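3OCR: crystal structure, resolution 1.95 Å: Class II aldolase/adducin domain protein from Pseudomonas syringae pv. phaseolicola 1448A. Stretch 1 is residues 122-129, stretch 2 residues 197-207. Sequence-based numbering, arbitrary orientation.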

ATOM      1  N   LEU A 122     -16.668 -29.361  -9.044  1.00 32.24           N
ATOM      2  CA  LEU A 122     -15.926 -28.102  -9.116  1.00 30.61           C
ATOM      3  C   LEU A 122     -15.572 -27.800 -10.570  1.00 30.08           C
ATOM      4  O   LEU A 122     -14.743 -28.480 -11.176  1.00 30.70           O
ATOM      5  CB  LEU A 122     -14.709 -28.101  -8.194  1.00 29.93           C
ATOM      6  CG  LEU A 122     -15.002 -28.371  -6.704  1.00 29.42           C
ATOM      7  CD1 LEU A 122     -13.692 -28.478  -5.928  1.00 28.73           C
ATOM      8  CD2 LEU A 122     -15.938 -27.300  -6.056  1.00 30.17           C
ATOM      9  N   GLN A 123     -16.257 -26.813 -11.136  1.00 28.80           N
ATOM     10  CA  GLN A 123     -16.060 -26.422 -12.521  1.00 28.06           C
ATOM     11  C   GLN A 123     -14.911 -25.405 -12.649  1.00 27.13           C
ATOM     12  O   GLN A 123     -14.496 -25.060 -13.767  1.00 26.62           O
ATOM     13  CB  GLN A 123     -17.334 -25.816 -13.078  1.00 28.30           C
ATOM     14  CG  GLN A 123     -18.575 -26.759 -13.025  1.00 31.48           C
ATOM     15  CD  GLN A 123     -18.402 -28.001 -13.852  1.00 34.09           C
ATOM     16  OE1 GLN A 123     -18.400 -29.112 -13.311  1.00 37.76           O
ATOM     17  NE2 GLN A 123     -18.228 -27.837 -15.170  1.00 32.15           N
ATOM     18  N   ALA A 124     -14.404 -24.920 -11.519  1.00 25.43           N
ATOM     19  CA  ALA A 124     -13.305 -23.946 -11.553  1.00 24.63           C
ATOM     20  C   ALA A 124     -12.435 -24.115 -10.343  1.00 23.91           C
ATOM     21  O   ALA A 124     -12.954 -24.358  -9.256  1.00 23.23           O
ATOM     22  CB  ALA A 124     -13.823 -22.532 -11.630  1.00 24.32           C
ATOM     23  N   VAL A 125     -11.117 -24.005 -10.546  1.00 23.52           N
ATOM     24  CA  VAL A 125     -10.151 -24.125  -9.445  1.00 23.07           C
ATOM     25  C   VAL A 125      -9.146 -22.982  -9.563  1.00 22.71           C
ATOM     26  O   VAL A 125      -8.455 -22.849 -10.587  1.00 23.63           O
ATOM     27  CB  VAL A 125      -9.426 -25.496  -9.431  1.00 23.10           C
ATOM     28  CG1 VAL A 125      -8.387 -25.572  -8.266  1.00 22.77           C
ATOM     29  CG2 VAL A 125     -10.448 -26.657  -9.327  1.00 23.83           C
ATOM     30  N   LEU A 126      -9.087 -22.161  -8.523  1.00 21.87           N
ATOM     31  CA  LEU A 126      -8.208 -21.000  -8.467  1.00 21.42           C
ATOM     32  C   LEU A 126      -7.120 -21.158  -7.445  1.00 22.28           C
ATOM     33  O   LEU A 126      -7.371 -21.551  -6.301  1.00 22.37           O
ATOM     34  CB  LEU A 126      -9.026 -19.769  -8.107  1.00 21.88           C
ATOM     35  CG  LEU A 126     -10.332 -19.534  -8.889  1.00 22.66           C
ATOM     36  CD1 LEU A 126     -11.055 -18.294  -8.376  1.00 22.65           C
ATOM     37  CD2 LEU A 126     -10.121 -19.454 -10.390  1.00 22.04           C
ATOM     38  N   HIS A 127      -5.900 -20.801  -7.814  1.00 23.18           N
ATOM     39  CA  HIS A 127      -4.843 -20.846  -6.833  1.00 24.39           C
ATOM     40  C   HIS A 127      -4.071 -19.532  -6.847  1.00 23.94           C
ATOM     41  O   HIS A 127      -3.707 -19.060  -7.918  1.00 24.25           O
ATOM     42  CB  HIS A 127      -3.916 -22.036  -7.112  1.00 25.27           C
ATOM     43  CG  HIS A 127      -2.661 -21.996  -6.309  1.00 29.21           C
ATOM     44  ND1 HIS A 127      -2.665 -21.919  -4.931  1.00 31.80           N
ATOM     45  CD2 HIS A 127      -1.362 -21.977  -6.688  1.00 32.59           C
ATOM     46  CE1 HIS A 127      -1.419 -21.879  -4.496  1.00 33.13           C
ATOM     47  NE2 HIS A 127      -0.610 -21.915  -5.541  1.00 34.92           N
ATOM     48  N   THR A 128      -3.847 -18.919  -5.685  1.00 23.21           N
ATOM     49  CA  THR A 128      -3.087 -17.639  -5.656  1.00 22.50           C
ATOM     50  C   THR A 128      -1.928 -17.632  -4.672  1.00 22.44           C
ATOM     51  O   THR A 128      -1.895 -18.423  -3.695  1.00 22.20           O
ATOM     52  CB  THR A 128      -3.974 -16.379  -5.355  1.00 22.29           C
ATOM     53  OG1 THR A 128      -4.608 -16.546  -4.097  1.00 23.29           O
ATOM     54  CG2 THR A 128      -5.063 -16.131  -6.429  1.00 21.65           C
ATOM     55  N   HIS A 129      -0.978 -16.723  -4.948  1.00 22.88           N
ATOM     56  CA  HIS A 129       0.173 -16.481  -4.089  1.00 23.53           C
ATOM     57  C   HIS A 129       0.236 -15.009  -3.733  1.00 22.79           C
ATOM     58  O   HIS A 129       1.113 -14.298  -4.219  1.00 24.81           O
ATOM     59  CB  HIS A 129       1.478 -16.793  -4.813  1.00 24.26           C
ATOM     60  CG  HIS A 129       1.746 -18.245  -5.035  1.00 27.46           C
ATOM     61  ND1 HIS A 129       2.763 -18.675  -5.862  1.00 31.58           N
ATOM     62  CD2 HIS A 129       1.164 -19.361  -4.537  1.00 30.44           C
ATOM     63  CE1 HIS A 129       2.784 -19.996  -5.878  1.00 32.55           C
ATOM     64  NE2 HIS A 129       1.824 -20.437  -5.083  1.00 32.64           N
ATOM     65  N   VAL A 197     -18.582 -24.042  -8.307  1.00 26.49           N
ATOM     66  CA  VAL A 197     -19.460 -24.725  -9.247  1.00 27.19           C
ATOM     67  C   VAL A 197     -19.448 -23.946 -10.568  1.00 27.45           C
ATOM     68  O   VAL A 197     -20.023 -24.376 -11.567  1.00 27.75           O
ATOM     69  CB  VAL A 197     -20.905 -24.843  -8.698  1.00 27.73           C
ATOM     70  CG1 VAL A 197     -20.920 -25.592  -7.344  1.00 27.84           C
ATOM     71  CG2 VAL A 197     -21.551 -23.469  -8.563  1.00 27.46           C
ATOM     72  N   SER A 198     -18.782 -22.789 -10.545  1.00 26.72           N
ATOM     73  CA  SER A 198     -18.631 -21.939 -11.725  1.00 26.24           C
ATOM     74  C   SER A 198     -17.417 -21.067 -11.449  1.00 25.64           C
ATOM     75  O   SER A 198     -16.943 -21.010 -10.312  1.00 24.92           O
ATOM     76  CB  SER A 198     -19.872 -21.060 -11.896  1.00 26.59           C
ATOM     77  OG  SER A 198     -20.012 -20.171 -10.796  1.00 26.01           O
ATOM     78  N   VAL A 199     -16.918 -20.395 -12.480  1.00 24.87           N
ATOM     79  CA  VAL A 199     -15.864 -19.390 -12.334  1.00 24.50           C
ATOM     80  C   VAL A 199     -16.335 -18.281 -11.368  1.00 24.16           C
ATOM     81  O   VAL A 199     -15.592 -17.850 -10.490  1.00 24.38           O
ATOM     82  CB  VAL A 199     -15.473 -18.786 -13.722  1.00 24.07           C
ATOM     83  CG1 VAL A 199     -14.586 -17.546 -13.558  1.00 24.58           C
ATOM     84  CG2 VAL A 199     -14.780 -19.845 -14.597  1.00 24.14           C
ATOM     85  N   GLU A 200     -17.591 -17.879 -11.501  1.00 24.30           N
ATOM     86  CA  GLU A 200     -18.168 -16.809 -10.675  1.00 24.37           C
ATOM     87  C   GLU A 200     -18.156 -17.202  -9.189  1.00 23.84           C
ATOM     88  O   GLU A 200     -17.767 -16.415  -8.323  1.00 22.85           O
ATOM     89  CB  GLU A 200     -19.587 -16.488 -11.114  1.00 24.82           C
ATOM     90  CG  GLU A 200     -19.737 -16.134 -12.622  1.00 27.54           C
ATOM     91  CD  GLU A 200     -20.159 -17.314 -13.488  1.00 30.06           C
ATOM     92  OE1 GLU A 200     -19.398 -18.298 -13.604  1.00 29.51           O
ATOM     93  OE2 GLU A 200     -21.250 -17.239 -14.082  1.00 32.17           O
ATOM     94  N   HIS A 201     -18.600 -18.415  -8.909  1.00 23.39           N
ATOM     95  CA  HIS A 201     -18.625 -18.903  -7.524  1.00 23.83           C
ATOM     96  C   HIS A 201     -17.206 -18.975  -6.906  1.00 23.64           C
ATOM     97  O   HIS A 201     -16.993 -18.548  -5.755  1.00 24.34           O
ATOM     98  CB  HIS A 201     -19.349 -20.261  -7.482  1.00 23.92           C
ATOM     99  CG  HIS A 201     -19.376 -20.887  -6.119  1.00 24.04           C
ATOM    100  ND1 HIS A 201     -19.336 -22.252  -5.930  1.00 24.64           N
ATOM    101  CD2 HIS A 201     -19.424 -20.336  -4.882  1.00 24.62           C
ATOM    102  CE1 HIS A 201     -19.359 -22.516  -4.630  1.00 25.28           C
ATOM    103  NE2 HIS A 201     -19.403 -21.366  -3.973  1.00 24.73           N
ATOM    104  N   ALA A 202     -16.251 -19.531  -7.663  1.00 22.91           N
ATOM    105  CA  ALA A 202     -14.861 -19.637  -7.236  1.00 22.43           C
ATOM    106  C   ALA A 202     -14.251 -18.265  -6.967  1.00 22.01           C
ATOM    107  O   ALA A 202     -13.558 -18.062  -5.976  1.00 21.21           O
ATOM    108  CB  ALA A 202     -14.015 -20.437  -8.280  1.00 22.43           C
ATOM    109  N   ILE A 203     -14.527 -17.323  -7.859  1.00 21.12           N
ATOM    110  CA  ILE A 203     -13.995 -15.993  -7.715  1.00 21.76           C
ATOM    111  C   ILE A 203     -14.601 -15.255  -6.521  1.00 22.02           C
ATOM    112  O   ILE A 203     -13.895 -14.466  -5.868  1.00 21.95           O
ATOM    113  CB  ILE A 203     -14.227 -15.168  -9.032  1.00 21.65           C
ATOM    114  CG1 ILE A 203     -13.159 -15.525 -10.071  1.00 22.83           C
ATOM    115  CG2 ILE A 203     -14.222 -13.689  -8.730  1.00 22.49           C
ATOM    116  CD1 ILE A 203     -11.691 -15.094  -9.745  1.00 24.21           C
ATOM    117  N   GLN A 204     -15.895 -15.485  -6.231  1.00 22.19           N
ATOM    118  CA  GLN A 204     -16.513 -14.812  -5.099  1.00 22.52           C
ATOM    119  C   GLN A 204     -15.848 -15.301  -3.822  1.00 21.94           C
ATOM    120  O   GLN A 204     -15.506 -14.502  -2.970  1.00 21.55           O
ATOM    121  CB  GLN A 204     -18.029 -15.058  -4.985  1.00 23.66           C
ATOM    122  CG  GLN A 204     -18.673 -14.249  -3.807  1.00 25.28           C
ATOM    123  CD  GLN A 204     -20.189 -14.355  -3.712  1.00 32.55           C
ATOM    124  OE1 GLN A 204     -20.788 -15.337  -4.128  1.00 36.13           O
ATOM    125  NE2 GLN A 204     -20.815 -13.332  -3.145  1.00 35.86           N
ATOM    126  N   GLN A 205     -15.658 -16.613  -3.708  1.00 21.54           N
ATOM    127  CA  GLN A 205     -14.997 -17.181  -2.531  1.00 21.39           C
ATOM    128  C   GLN A 205     -13.555 -16.675  -2.395  1.00 21.08           C
ATOM    129  O   GLN A 205     -13.093 -16.396  -1.285  1.00 21.05           O
ATOM    130  CB  GLN A 205     -15.001 -18.705  -2.618  1.00 21.52           C
ATOM    131  CG  GLN A 205     -16.401 -19.347  -2.674  1.00 23.49           C
ATOM    132  CD  GLN A 205     -16.363 -20.751  -2.130  1.00 25.96           C
ATOM    133  OE1 GLN A 205     -16.688 -20.980  -0.965  1.00 27.95           O
ATOM    134  NE2 GLN A 205     -15.957 -21.701  -2.961  1.00 26.76           N
ATOM    135  N   LEU A 206     -12.839 -16.554  -3.520  1.00 21.11           N
ATOM    136  CA  LEU A 206     -11.436 -16.113  -3.478  1.00 20.69           C
ATOM    137  C   LEU A 206     -11.321 -14.645  -3.030  1.00 20.92           C
ATOM    138  O   LEU A 206     -10.502 -14.310  -2.162  1.00 21.34           O
ATOM    139  CB  LEU A 206     -10.732 -16.330  -4.824  1.00 21.37           C
ATOM    140  CG  LEU A 206      -9.281 -15.820  -4.935  1.00 22.23           C
ATOM    141  CD1 LEU A 206      -8.352 -16.630  -4.045  1.00 22.98           C
ATOM    142  CD2 LEU A 206      -8.822 -15.835  -6.418  1.00 24.25           C
ATOM    143  N   HIS A 207     -12.113 -13.784  -3.656  1.00 21.12           N
ATOM    144  CA  HIS A 207     -12.258 -12.378  -3.271  1.00 21.78           C
ATOM    145  C   HIS A 207     -12.518 -12.190  -1.780  1.00 21.28           C
ATOM    146  O   HIS A 207     -11.876 -11.346  -1.145  1.00 20.84           O
ATOM    147  CB  HIS A 207     -13.359 -11.719  -4.109  1.00 22.27           C
ATOM    148  CG  HIS A 207     -13.394 -10.220  -4.027  1.00 25.05           C
ATOM    149  ND1 HIS A 207     -14.367  -9.472  -4.655  1.00 28.86           N
ATOM    150  CD2 HIS A 207     -12.573  -9.326  -3.421  1.00 28.28           C
ATOM    151  CE1 HIS A 207     -14.153  -8.186  -4.435  1.00 28.97           C
ATOM    152  NE2 HIS A 207     -13.068  -8.071  -3.691  1.00 29.34           N
TER

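Strand 124-128 lies along helix 199-207 in one chain, the two running in nearly the same direction, 29° apart, with axes that approach to 7.8 Å. The backbones come nearest at Ala 124 and Val 199, whose CA atoms are 5.3 Å apart; the CB of Ala 124 sits 3.8 Å from the CA of Val 199. No hydrogen bond links the two stretches; the contact is one of close packing, mostly between apolar side chains, and buries 453 Å² of surface, both sides summed.

The strand alternates. Ala 124, Leu 126 and Thr 128 point their CA-to-CB bonds toward the helix, whereas Val 125 and His 127 point away and touch none of it. The helix answers with Ala 202 and Leu 206, four residues and about one turn apart, both directed toward the strand.

At the start, the methyl of Ala 124 is a small bump set against the first turn of the helix. Its CB lies 3.7 Å from Ser 198 O, 4.1 Å from Val 199 CG2 and 4.0 Å from Ala 202 CB, a methyl group touching backbone and side chains at once. Leu 126 is the larger bump, with 89 Å² covered, the most of any residue here. In its m, t rotamer its CD1 enters a hollow lined by Ala 202, Ile 203 and Leu 206, 3.7 Å from Ala 202 CB. Ile 203 leaves its CA sideways, but its end comes nearer, bringing its CD1 to 3.5 Å from Leu 126 CD1; Leu 206 CD2 stands 3.9 Å from that same Leu 126 CD1. Farther along, Leu 206 also reaches Thr 128, its CD1 3.7 Å from Thr 128 OG1, a van der Waals contact with a hydroxyl oxygen.

Before the strand, the aliphatic part of Gln 123 packs against the loop leading into the helix, its CG 3.1 Å from Val 197 O, a tight fit.

The helix start is secured within its own stretch. Ser 198, at the N-cap, accepts the bond from His 201 N to its OG (2.9 Å), satisfying an amide that has no earlier helical carbonyl to use. Val 197 N donates to His 201 ND1 at 3.1 Å, tying the preceding loop to the first turn. From Ala 202 N to Ser 198 O (3.1 Å) onward, backbone hydrogen bonds four residues apart continue the helix.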